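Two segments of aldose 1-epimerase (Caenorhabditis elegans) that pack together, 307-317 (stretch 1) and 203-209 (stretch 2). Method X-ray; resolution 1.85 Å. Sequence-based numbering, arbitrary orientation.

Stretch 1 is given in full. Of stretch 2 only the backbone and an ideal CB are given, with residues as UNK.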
# COMPACT_ATOMS: atom_id res chain seq x y z
N HIS A 307 1.64 8.62 -8.29
CA HIS A 307 3.08 8.87 -8.20
C HIS A 307 3.47 9.53 -6.89
O HIS A 307 2.79 10.45 -6.41
CB HIS A 307 3.54 9.80 -9.32
CG HIS A 307 3.29 9.27 -10.70
ND1 HIS A 307 2.03 8.95 -11.15
CD2 HIS A 307 4.13 9.03 -11.73
CE1 HIS A 307 2.10 8.54 -12.40
NE2 HIS A 307 3.37 8.58 -12.78
N SER A 308 4.58 9.07 -6.32
CA SER A 308 5.06 9.63 -5.06
C SER A 308 5.49 11.08 -5.34
O SER A 308 5.99 11.38 -6.42
CB SER A 308 6.25 8.81 -4.55
OG SER A 308 5.86 7.49 -4.23
N ALA A 309 5.28 11.97 -4.37
CA ALA A 309 5.65 13.38 -4.52
C ALA A 309 4.85 14.12 -5.59
O ALA A 309 5.28 15.17 -6.07
CB ALA A 309 7.15 13.52 -4.81
N ALA A 310 3.69 13.58 -5.97
CA ALA A 310 2.86 14.21 -6.99
C ALA A 310 2.57 15.68 -6.63
O ALA A 310 2.58 16.55 -7.51
CB ALA A 310 1.55 13.44 -7.15
N PRO A 311 2.30 15.97 -5.35
CA PRO A 311 2.01 17.35 -4.95
C PRO A 311 3.16 18.32 -5.22
O PRO A 311 2.95 19.53 -5.23
CB PRO A 311 1.72 17.22 -3.46
CG PRO A 311 1.15 15.85 -3.33
CD PRO A 311 2.07 15.04 -4.22
N ASN A 312 4.37 17.78 -5.43
CA ASN A 312 5.56 18.59 -5.70
C ASN A 312 5.94 18.76 -7.17
O ASN A 312 6.74 19.63 -7.52
CB ASN A 312 6.77 17.98 -4.97
CG ASN A 312 6.59 17.94 -3.48
OD1 ASN A 312 6.41 16.88 -2.89
ND2 ASN A 312 6.62 19.11 -2.84
N PHE A 313 5.38 17.92 -8.03
CA PHE A 313 5.69 18.01 -9.45
C PHE A 313 4.40 18.10 -10.24
O PHE A 313 3.59 17.17 -10.25
CB PHE A 313 6.51 16.78 -9.87
CG PHE A 313 7.79 16.62 -9.09
CD1 PHE A 313 7.86 15.76 -8.00
CD2 PHE A 313 8.92 17.37 -9.42
CE1 PHE A 313 9.03 15.64 -7.25
CE2 PHE A 313 10.09 17.26 -8.67
CZ PHE A 313 10.14 16.39 -7.58
N ASP A 314 4.19 19.23 -10.92
CA ASP A 314 2.97 19.42 -11.69
C ASP A 314 2.83 18.55 -12.93
O ASP A 314 1.76 18.53 -13.53
CB ASP A 314 2.78 20.89 -12.07
CG ASP A 314 3.91 21.43 -12.90
OD1 ASP A 314 4.28 20.77 -13.90
OD2 ASP A 314 4.41 22.52 -12.57
N HIS A 315 3.89 17.83 -13.32
CA HIS A 315 3.78 16.98 -14.50
C HIS A 315 3.35 15.58 -14.07
O HIS A 315 3.10 14.71 -14.90
CB HIS A 315 5.10 16.91 -15.29
CG HIS A 315 6.28 16.45 -14.49
ND1 HIS A 315 6.82 17.20 -13.46
CD2 HIS A 315 7.05 15.35 -14.60
CE1 HIS A 315 7.87 16.57 -12.98
NE2 HIS A 315 8.04 15.45 -13.65
N PHE A 316 3.28 15.36 -12.76
CA PHE A 316 2.86 14.07 -12.22
C PHE A 316 1.36 14.25 -12.09
O PHE A 316 0.86 15.37 -12.22
CB PHE A 316 3.47 13.82 -10.83
CG PHE A 316 4.87 13.26 -10.86
CD1 PHE A 316 5.58 13.16 -12.05
CD2 PHE A 316 5.48 12.84 -9.68
CE1 PHE A 316 6.88 12.66 -12.06
CE2 PHE A 316 6.77 12.35 -9.68
CZ PHE A 316 7.48 12.26 -10.88
N PRO A 317 0.61 13.17 -11.82
CA PRO A 317 -0.85 13.29 -11.68
C PRO A 317 -1.33 14.30 -10.65
O PRO A 317 -0.75 14.46 -9.58
CB PRO A 317 -1.27 11.86 -11.32
CG PRO A 317 -0.26 11.02 -12.00
CD PRO A 317 1.03 11.76 -11.71
N UNK A 203 13.52 10.12 -2.25
CA UNK A 203 12.47 11.09 -2.54
C UNK A 203 12.55 11.33 -4.04
O UNK A 203 13.64 11.53 -4.59
CB UNK A 203 12.63 12.38 -1.74
N UNK A 204 11.39 11.30 -4.72
CA UNK A 204 11.37 11.51 -6.17
C UNK A 204 12.10 12.78 -6.60
O UNK A 204 12.07 13.79 -5.90
CB UNK A 204 9.92 11.57 -6.66
N UNK A 205 12.74 12.72 -7.75
CA UNK A 205 13.47 13.86 -8.27
C UNK A 205 12.62 14.56 -9.33
O UNK A 205 12.92 15.69 -9.74
CB UNK A 205 14.82 13.43 -8.85
N UNK A 206 11.56 13.89 -9.77
CA UNK A 206 10.68 14.45 -10.78
C UNK A 206 10.96 13.84 -12.14
O UNK A 206 10.26 14.12 -13.12
CB UNK A 206 10.83 15.97 -10.84
N UNK A 207 11.99 13.01 -12.21
CA UNK A 207 12.38 12.35 -13.45
C UNK A 207 11.75 10.96 -13.56
O UNK A 207 11.52 10.29 -12.55
CB UNK A 207 13.90 12.25 -13.54
N UNK A 208 11.48 10.54 -14.79
CA UNK A 208 10.89 9.24 -15.06
C UNK A 208 11.94 8.52 -15.90
O UNK A 208 12.45 9.08 -16.87
CB UNK A 208 9.54 9.34 -15.76
N UNK A 209 12.26 7.29 -15.51
CA UNK A 209 13.26 6.53 -16.24
C UNK A 209 12.70 5.24 -16.80
O UNK A 209 11.85 4.59 -16.18
CB UNK A 209 14.45 6.23 -15.33

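Position 203 opens the stretch with its CA-to-CB bond sideways to stretch 1. No atom of stretch 1 lies within 5.5 Å of the ideal CB. The contact sets little limit here, and many side chains would do. The deposited residue is Cys203, which makes no close contact with stretch 1.

At position 204 the CA-to-CB bond points toward stretch 1. The ideal CB lies 3.9 Å from Ala309 CB, 3.9 Å from Ser308 O and 4.2 Å from Phe313 CE1. These neighbours form a shallow, mostly apolar site, and no charge faces it. A compact apolar residue such as alanine, valine or proline would suit. Phi is -52°, which proline accepts. The residue is Pro204. Its CG packs 3.7 Å from Ala309 CB and 3.5 Å from Ser308 O. Its CB lies 4.2 Å from Phe313 CE1, so the pyrrolidine ring spans the ground between the turn at 307-310 and the phenyl ring.

Position 205 points away from stretch 1, into space that stretch 1 leaves empty. Many side chains would do. The residue is Thr205. Its OG1 accepts a weak hydrogen bond from the backbone N of position 207, at 3.4 Å. Its backbone O approaches Phe313 CE2 at 3.4 Å.

At position 206 an ideal CB would sit 2.6 Å from Phe313 CE2, a clash. Phi/psi of 102/-5 would also jam it against the carbonyl O of the residue before. Both point to glycine, and the residue is Gly206. With no side chain in the way, its CA lies over one face of the Phe313 ring, 3.6 Å from the centroid and 14° off the normal, a CH-pi contact. Its carbonyl is used as well: His315 NE2 donates a hydrogen bond to Gly206 O at 2.6 Å, with an angle of 161°. The acceptor lies near the plane of the imidazole, where the N-H points.

Position 207 points away and meets nothing of stretch 1, so the contact asks little of it. The residue is Ala207.

Position 208 points sideways, and its ideal CB is beyond 5.5 Å. A longer apolar side chain could bend back to the Phe316 ring; leucine, isoleucine or methionine would be plausible. The residue is Ile208, m at chi1 and chi2. Its CD1 reaches Phe316 CE1 at 3.8 Å.

Position 209 is out of reach, so a long polar chain is as acceptable as any. The residue is Arg209, which makes no contact with stretch 1.

Stretch 2 (203-209) CPTGAIR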
# COMPACT_ATOMS: atom_id res chain seq x y z
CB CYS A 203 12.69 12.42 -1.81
SG CYS A 203 11.39 13.62 -2.22
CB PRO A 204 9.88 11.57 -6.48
CG PRO A 204 9.29 10.62 -5.47
CD PRO A 204 10.04 11.00 -4.21
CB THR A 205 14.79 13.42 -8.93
OG1 THR A 205 14.49 12.49 -9.99
CG2 THR A 205 15.69 12.75 -7.92
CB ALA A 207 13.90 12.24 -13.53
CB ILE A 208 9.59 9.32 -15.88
CG1 ILE A 208 8.53 10.11 -15.10
CG2 ILE A 208 9.08 7.92 -16.19
CD1 ILE A 208 8.12 9.48 -13.79
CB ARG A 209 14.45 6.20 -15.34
CG ARG A 209 15.39 7.37 -15.09
CD ARG A 209 16.60 6.92 -14.28
NE ARG A 209 17.28 5.81 -14.93
CZ ARG A 209 18.32 5.16 -14.40
NH1 ARG A 209 18.79 5.50 -13.21
NH2 ARG A 209 18.88 4.15 -15.06
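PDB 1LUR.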